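Local coordinates for chain length determinant protein (Shigella flexneri, PDB 4ZM5) that regulates the chain length of the lipopolysaccharide O antigen, at residues K5-T9 with P236-D240; P15-I20 with D223-R228. The protein carries 1 engineered substitution. Residues are numbered along the deposited sequence.

Both contacts join the start of the modelled chain to its end, and contact 2 is nested along the sequence inside the loop closed by contact 1. Strand 6-13, which begins in contact 1, leads into helix 17-31, which begins in contact 2; their partners, 236-240 and 223-228, follow the same path in reverse. The two centres lie 29 Å apart and the nearest atoms about 11 Å, without touching. Contact 1 is near one end of the elongated subunit, 44 Å from the chain centre, whereas contact 2 is 17 Å from it on the same side. Each also reaches the second subunit, consistent with assembly of chain-length regulators into oligomers.

Contact 1. Residues K5-T9 with P236-D240; sequences KWTST and PIRRD
W6 gives up 112 Å² and R239 96 Å², the two largest shares of a contact that packs the C-terminal tail beside the N-terminal strand of the antiparallel sheet. Strand 6-13 pairs with strand 82-88 through backbone bonds of W6 with G88 and S8 with Y86. P236-D240 runs antiparallel to K5-T9, turning at I237 (phi/psi -78/-25°) and extended again from R238; CA atoms are 5.3 Å apart for K5 and D240, 4.7 Å for W6 and R239, and 6.0 Å for S8 and P236. The W6 indole, chi1 m, lies against the bend of 236-240, its CZ3 3.5 Å from P236 O and near the backbone of I237 and R238. P236 CG is 4.0 Å from W6 CE3. R239 CG sits over one face in a CH-pi contact, 3.8 Å from the centroid of the five-membered ring. R239, chi3 m, brings one guanidinium face against W6 NE1, beside the indole; R239 NH1 is 3.4 Å from W6 NE1, two donors that do not bond. K5, third in buried area, lays CD 3.3 Å from R239 NH1, at the guanidinium edge. D240 N donates to K5 O (2.6 Å), and T7 OG1 donates to D240 OD1 (2.5 Å). A water accepts from T7 N (3.0 Å) and donates to R238 O (2.9 Å) and D240 OD2 (2.7 Å). R238 hydrogen-bonds the backbone carbonyls of D61 and Q63 of the second subunit. The chemistry is thus mixed: the indole packs on P236 and the R239 methylene, while T7, K5 O and the water pin D240 at the chain-end side.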
loop_
_atom_site.group_PDB
_atom_site.type_symbol
_atom_site.label_atom_id
_atom_site.label_comp_id
_atom_site.label_asym_id
_atom_site.label_seq_id
_atom_site.Cartn_x
_atom_site.Cartn_y
_atom_site.Cartn_z
ATOM N N LYS B 5 42.345 20.119 -8.018
ATOM C CA LYS B 5 42.383 21.451 -8.621
ATOM C C LYS B 5 41.025 22.224 -8.500
ATOM O O LYS B 5 40.928 23.043 -7.591
ATOM C CB LYS B 5 42.869 21.387 -10.078
ATOM C CG LYS B 5 44.344 21.708 -10.180
ATOM C CD LYS B 5 44.963 21.238 -11.458
ATOM C CE LYS B 5 46.444 21.485 -11.391
ATOM N NZ LYS B 5 47.157 20.861 -12.534
ATOM N N TRP B 6 39.999 22.006 -9.382
ATOM C CA TRP B 6 38.728 22.778 -9.286
ATOM C C TRP B 6 37.566 21.886 -8.853
ATOM O O TRP B 6 37.342 20.841 -9.461
ATOM C CB TRP B 6 38.371 23.478 -10.617
ATOM C CG TRP B 6 39.438 24.381 -11.160
ATOM C CD1 TRP B 6 40.618 24.004 -11.733
ATOM C CD2 TRP B 6 39.397 25.811 -11.228
ATOM N NE1 TRP B 6 41.317 25.111 -12.149
ATOM C CE2 TRP B 6 40.589 26.234 -11.862
ATOM C CE3 TRP B 6 38.473 26.780 -10.812
ATOM C CZ2 TRP B 6 40.887 27.589 -12.076
ATOM C CZ3 TRP B 6 38.739 28.114 -11.079
ATOM C CH2 TRP B 6 39.953 28.512 -11.668
ATOM N N THR B 7 36.818 22.298 -7.810
ATOM C CA THR B 7 35.691 21.519 -7.297
ATOM C C THR B 7 34.337 22.148 -7.679
ATOM O O THR B 7 34.059 23.307 -7.373
ATOM C CB THR B 7 35.800 21.301 -5.764
ATOM O OG1 THR B 7 37.036 20.672 -5.474
ATOM C CG2 THR B 7 34.705 20.392 -5.201
ATOM N N SER B 8 33.500 21.349 -8.337
ATOM C CA SER B 8 32.124 21.704 -8.652
ATOM C C SER B 8 31.217 20.976 -7.685
ATOM O O SER B 8 31.415 19.787 -7.422
ATOM C CB SER B 8 31.755 21.345 -10.076
ATOM O OG SER B 8 30.417 21.739 -10.343
ATOM N N THR B 9 30.253 21.700 -7.124
ATOM C CA THR B 9 29.356 21.159 -6.113
ATOM C C THR B 9 27.904 21.354 -6.517
ATOM O O THR B 9 27.539 22.378 -7.108
ATOM C CB THR B 9 29.654 21.839 -4.751
ATOM O OG1 THR B 9 31.015 21.639 -4.431
ATOM C CG2 THR B 9 28.850 21.271 -3.616
ATOM N N PRO B 236 33.116 26.839 -10.136
ATOM C CA PRO B 236 34.065 27.383 -9.147
ATOM C C PRO B 236 34.783 28.632 -9.684
ATOM O O PRO B 236 35.256 28.645 -10.825
ATOM C CB PRO B 236 35.025 26.216 -8.874
ATOM C CG PRO B 236 34.865 25.292 -10.017
ATOM C CD PRO B 236 33.476 25.462 -10.534
ATOM N N ILE B 237 34.805 29.705 -8.878
ATOM C CA ILE B 237 35.383 30.991 -9.234
ATOM C C ILE B 237 36.919 30.918 -9.109
ATOM O O ILE B 237 37.618 31.655 -9.804
ATOM C CB ILE B 237 34.730 32.111 -8.362
ATOM C CG1 ILE B 237 34.797 33.490 -9.038
ATOM C CG2 ILE B 237 35.235 32.136 -6.904
ATOM C CD1 ILE B 237 33.763 34.530 -8.515
ATOM N N ARG B 238 37.433 29.999 -8.267
ATOM C CA ARG B 238 38.860 29.812 -8.028
ATOM C C ARG B 238 39.167 28.334 -7.698
ATOM O O ARG B 238 38.258 27.573 -7.341
ATOM C CB ARG B 238 39.371 30.768 -6.928
ATOM C CG ARG B 238 38.934 30.420 -5.527
ATOM C CD ARG B 238 39.329 31.478 -4.505
ATOM N NE ARG B 238 38.627 32.762 -4.649
ATOM C CZ ARG B 238 37.372 33.004 -4.266
ATOM N NH1 ARG B 238 36.614 32.022 -3.775
ATOM N NH2 ARG B 238 36.843 34.209 -4.435
ATOM N N ARG B 239 40.446 27.929 -7.896
ATOM C CA ARG B 239 41.006 26.590 -7.647
ATOM C C ARG B 239 40.895 26.196 -6.153
ATOM O O ARG B 239 40.521 27.035 -5.327
ATOM C CB ARG B 239 42.490 26.585 -8.082
ATOM C CG ARG B 239 42.892 25.389 -8.943
ATOM C CD ARG B 239 44.385 25.346 -9.244
ATOM N NE ARG B 239 44.773 26.206 -10.370
ATOM C CZ ARG B 239 44.911 25.800 -11.632
ATOM N NH1 ARG B 239 44.688 24.533 -11.958
ATOM N NH2 ARG B 239 45.267 26.659 -12.577
ATOM N N ASP B 240 41.226 24.932 -5.802
ATOM C CA ASP B 240 41.214 24.465 -4.408
ATOM C C ASP B 240 42.613 24.573 -3.784
ATOM O O ASP B 240 43.598 24.200 -4.438
ATOM C CB ASP B 240 40.716 23.009 -4.279
ATOM C CG ASP B 240 39.425 22.644 -4.987
ATOM O OD1 ASP B 240 39.388 21.579 -5.612
ATOM O OD2 ASP B 240 38.443 23.412 -4.881
HETATM O O HOH W 1 37.180 25.009 -6.684
#

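Contact 2. Residues P15-I20 with D223-R228; sequences PDVGQI and DIHAYR
Antiparallel in direction, the N-terminus of helix 17-31 packs against D223-R228, the segment leading into edge strand 228-229. The backbone of 223-228 is mostly extended but bends at A226 (phi/psi -94/-7°). CA atoms are 4.3 Å apart for P15 and Y227, 5.8 Å for Q19 and H225, and 6.0 Å for I20 and I224. In van der Waals contact, the P15 ring rests on the peptide backbone, CG 3.4 Å from H225 O and CD 3.4 Å from A226 O; I20 CD1 makes a tight, short approach of 3.1 Å to H225 O. Q19, with chi1 m and chi2 t, spreads its CG over one face of the H225 ring, a CH-pi contact at 4.1 Å from the centroid. The one hydrogen bond across is weak, Q19 NE2 to Y227 O at 3.3 Å. Two others are internal. D16 N donates to Q19 OE1 at 2.7 Å, the reciprocal half of a capping box from N-cap to N3; the D16 side-chain half is absent. H225 NE2 is hydrogen-bonded to OD2 of the poorly ordered D223 at 2.7 Å. The charged pair is D16 with R228: D16 OD1 lies 3.4 Å from R228 NE, well out of the guanidinium plane, so only charge attracts them, and a water links the same two atoms (3.0 and 3.1 Å). The D16 carboxylate also forms salt bridges with R48 and K115 of the second subunit. R228 joins T13 of strand 6-13 by backbone hydrogen bonding. I20 packs on helix 38-53, and Y227 lies between that helix and helix 91-159.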
loop_
_atom_site.group_PDB
_atom_site.type_symbol
_atom_site.label_atom_id
_atom_site.label_comp_id
_atom_site.label_asym_id
_atom_site.label_seq_id
_atom_site.Cartn_x
_atom_site.Cartn_y
_atom_site.Cartn_z
ATOM N N PRO B 15 12.569 14.430 -3.900
ATOM C CA PRO B 15 11.669 15.201 -4.756
ATOM C C PRO B 15 10.468 15.730 -3.952
ATOM O O PRO B 15 10.163 15.191 -2.880
ATOM C CB PRO B 15 11.268 14.182 -5.825
ATOM C CG PRO B 15 11.432 12.862 -5.169
ATOM C CD PRO B 15 12.560 12.989 -4.224
ATOM N N ASP B 16 9.801 16.788 -4.453
ATOM C CA ASP B 16 8.591 17.402 -3.856
ATOM C C ASP B 16 7.375 16.522 -4.100
ATOM O O ASP B 16 7.388 15.734 -5.048
ATOM C CB ASP B 16 8.313 18.785 -4.482
ATOM C CG ASP B 16 9.204 19.910 -4.027
ATOM O OD1 ASP B 16 9.673 19.871 -2.860
ATOM O OD2 ASP B 16 9.394 20.868 -4.813
ATOM N N VAL B 17 6.289 16.725 -3.314
ATOM C CA VAL B 17 5.007 16.008 -3.437
ATOM C C VAL B 17 4.454 16.231 -4.848
ATOM O O VAL B 17 3.931 15.293 -5.448
ATOM C CB VAL B 17 4.009 16.441 -2.316
ATOM C CG1 VAL B 17 2.673 15.717 -2.407
ATOM C CG2 VAL B 17 4.622 16.258 -0.929
ATOM N N GLY B 18 4.655 17.436 -5.382
ATOM C CA GLY B 18 4.207 17.780 -6.724
ATOM C C GLY B 18 4.914 16.987 -7.802
ATOM O O GLY B 18 4.279 16.512 -8.755
ATOM N N GLN B 19 6.228 16.830 -7.640
ATOM C CA GLN B 19 7.076 16.072 -8.564
ATOM C C GLN B 19 6.766 14.561 -8.531
ATOM O O GLN B 19 7.004 13.849 -9.509
ATOM C CB GLN B 19 8.560 16.261 -8.188
ATOM C CG GLN B 19 9.153 17.631 -8.470
ATOM C CD GLN B 19 10.569 17.712 -7.948
ATOM O OE1 GLN B 19 10.809 17.858 -6.751
ATOM N NE2 GLN B 19 11.546 17.597 -8.831
ATOM N N ILE B 20 6.235 14.097 -7.390
ATOM C CA ILE B 20 5.967 12.710 -7.054
ATOM C C ILE B 20 4.493 12.283 -7.206
ATOM O O ILE B 20 4.236 11.076 -7.267
ATOM C CB ILE B 20 6.496 12.530 -5.600
ATOM C CG1 ILE B 20 7.672 11.596 -5.570
ATOM C CG2 ILE B 20 5.450 12.204 -4.521
ATOM C CD1 ILE B 20 8.673 11.916 -6.717
ATOM N N ASP B 223 5.305 11.870 -14.992
ATOM C CA ASP B 223 6.516 12.680 -14.999
ATOM C C ASP B 223 7.131 12.489 -13.620
ATOM O O ASP B 223 6.709 13.129 -12.647
ATOM C CB ASP B 223 6.216 14.167 -15.331
ATOM C CG ASP B 223 7.410 15.111 -15.218
ATOM O OD1 ASP B 223 8.467 14.812 -15.817
ATOM O OD2 ASP B 223 7.273 16.165 -14.561
ATOM N N ILE B 224 8.048 11.523 -13.513
ATOM C CA ILE B 224 8.635 11.203 -12.217
ATOM C C ILE B 224 10.063 11.726 -12.102
ATOM O O ILE B 224 10.864 11.670 -13.036
ATOM C CB ILE B 224 8.507 9.707 -11.834
ATOM C CG1 ILE B 224 9.247 8.773 -12.824
ATOM C CG2 ILE B 224 7.013 9.339 -11.690
ATOM C CD1 ILE B 224 9.259 7.343 -12.420
ATOM N N HIS B 225 10.327 12.278 -10.924
ATOM C CA HIS B 225 11.572 12.904 -10.482
ATOM C C HIS B 225 12.092 12.118 -9.280
ATOM O O HIS B 225 11.325 11.825 -8.379
ATOM C CB HIS B 225 11.313 14.397 -10.126
ATOM C CG HIS B 225 10.565 15.170 -11.188
ATOM N ND1 HIS B 225 11.231 15.960 -12.114
ATOM C CD2 HIS B 225 9.235 15.225 -11.450
ATOM C CE1 HIS B 225 10.290 16.459 -12.905
ATOM N NE2 HIS B 225 9.074 16.053 -12.539
ATOM N N ALA B 226 13.346 11.695 -9.298
ATOM C CA ALA B 226 13.904 10.931 -8.168
ATOM C C ALA B 226 14.630 11.875 -7.169
ATOM O O ALA B 226 15.022 11.463 -6.081
ATOM C CB ALA B 226 14.837 9.840 -8.676
ATOM N N TYR B 227 14.759 13.150 -7.541
ATOM C CA TYR B 227 15.399 14.161 -6.718
ATOM C C TYR B 227 14.898 15.557 -7.076
ATOM O O TYR B 227 14.117 15.730 -8.013
ATOM C CB TYR B 227 16.942 14.091 -6.846
ATOM C CG TYR B 227 17.458 14.444 -8.226
ATOM C CD1 TYR B 227 17.443 13.507 -9.257
ATOM C CD2 TYR B 227 17.960 15.713 -8.502
ATOM C CE1 TYR B 227 17.893 13.832 -10.532
ATOM C CE2 TYR B 227 18.423 16.045 -9.769
ATOM C CZ TYR B 227 18.393 15.095 -10.782
ATOM O OH TYR B 227 18.842 15.401 -12.043
ATOM N N ARG B 228 15.361 16.540 -6.303
ATOM C CA ARG B 228 15.086 17.956 -6.433
ATOM C C ARG B 228 16.386 18.666 -6.137
ATOM O O ARG B 228 17.080 18.289 -5.187
ATOM C CB ARG B 228 13.971 18.369 -5.458
ATOM C CG ARG B 228 13.764 19.859 -5.361
ATOM C CD ARG B 228 12.639 20.235 -4.430
ATOM N NE ARG B 228 13.002 20.236 -3.013
ATOM C CZ ARG B 228 13.681 21.199 -2.391
ATOM N NH1 ARG B 228 14.165 22.233 -3.076
ATOM N NH2 ARG B 228 13.887 21.133 -1.088
HETATM O O HOH W 2 11.581 18.129 -1.315
#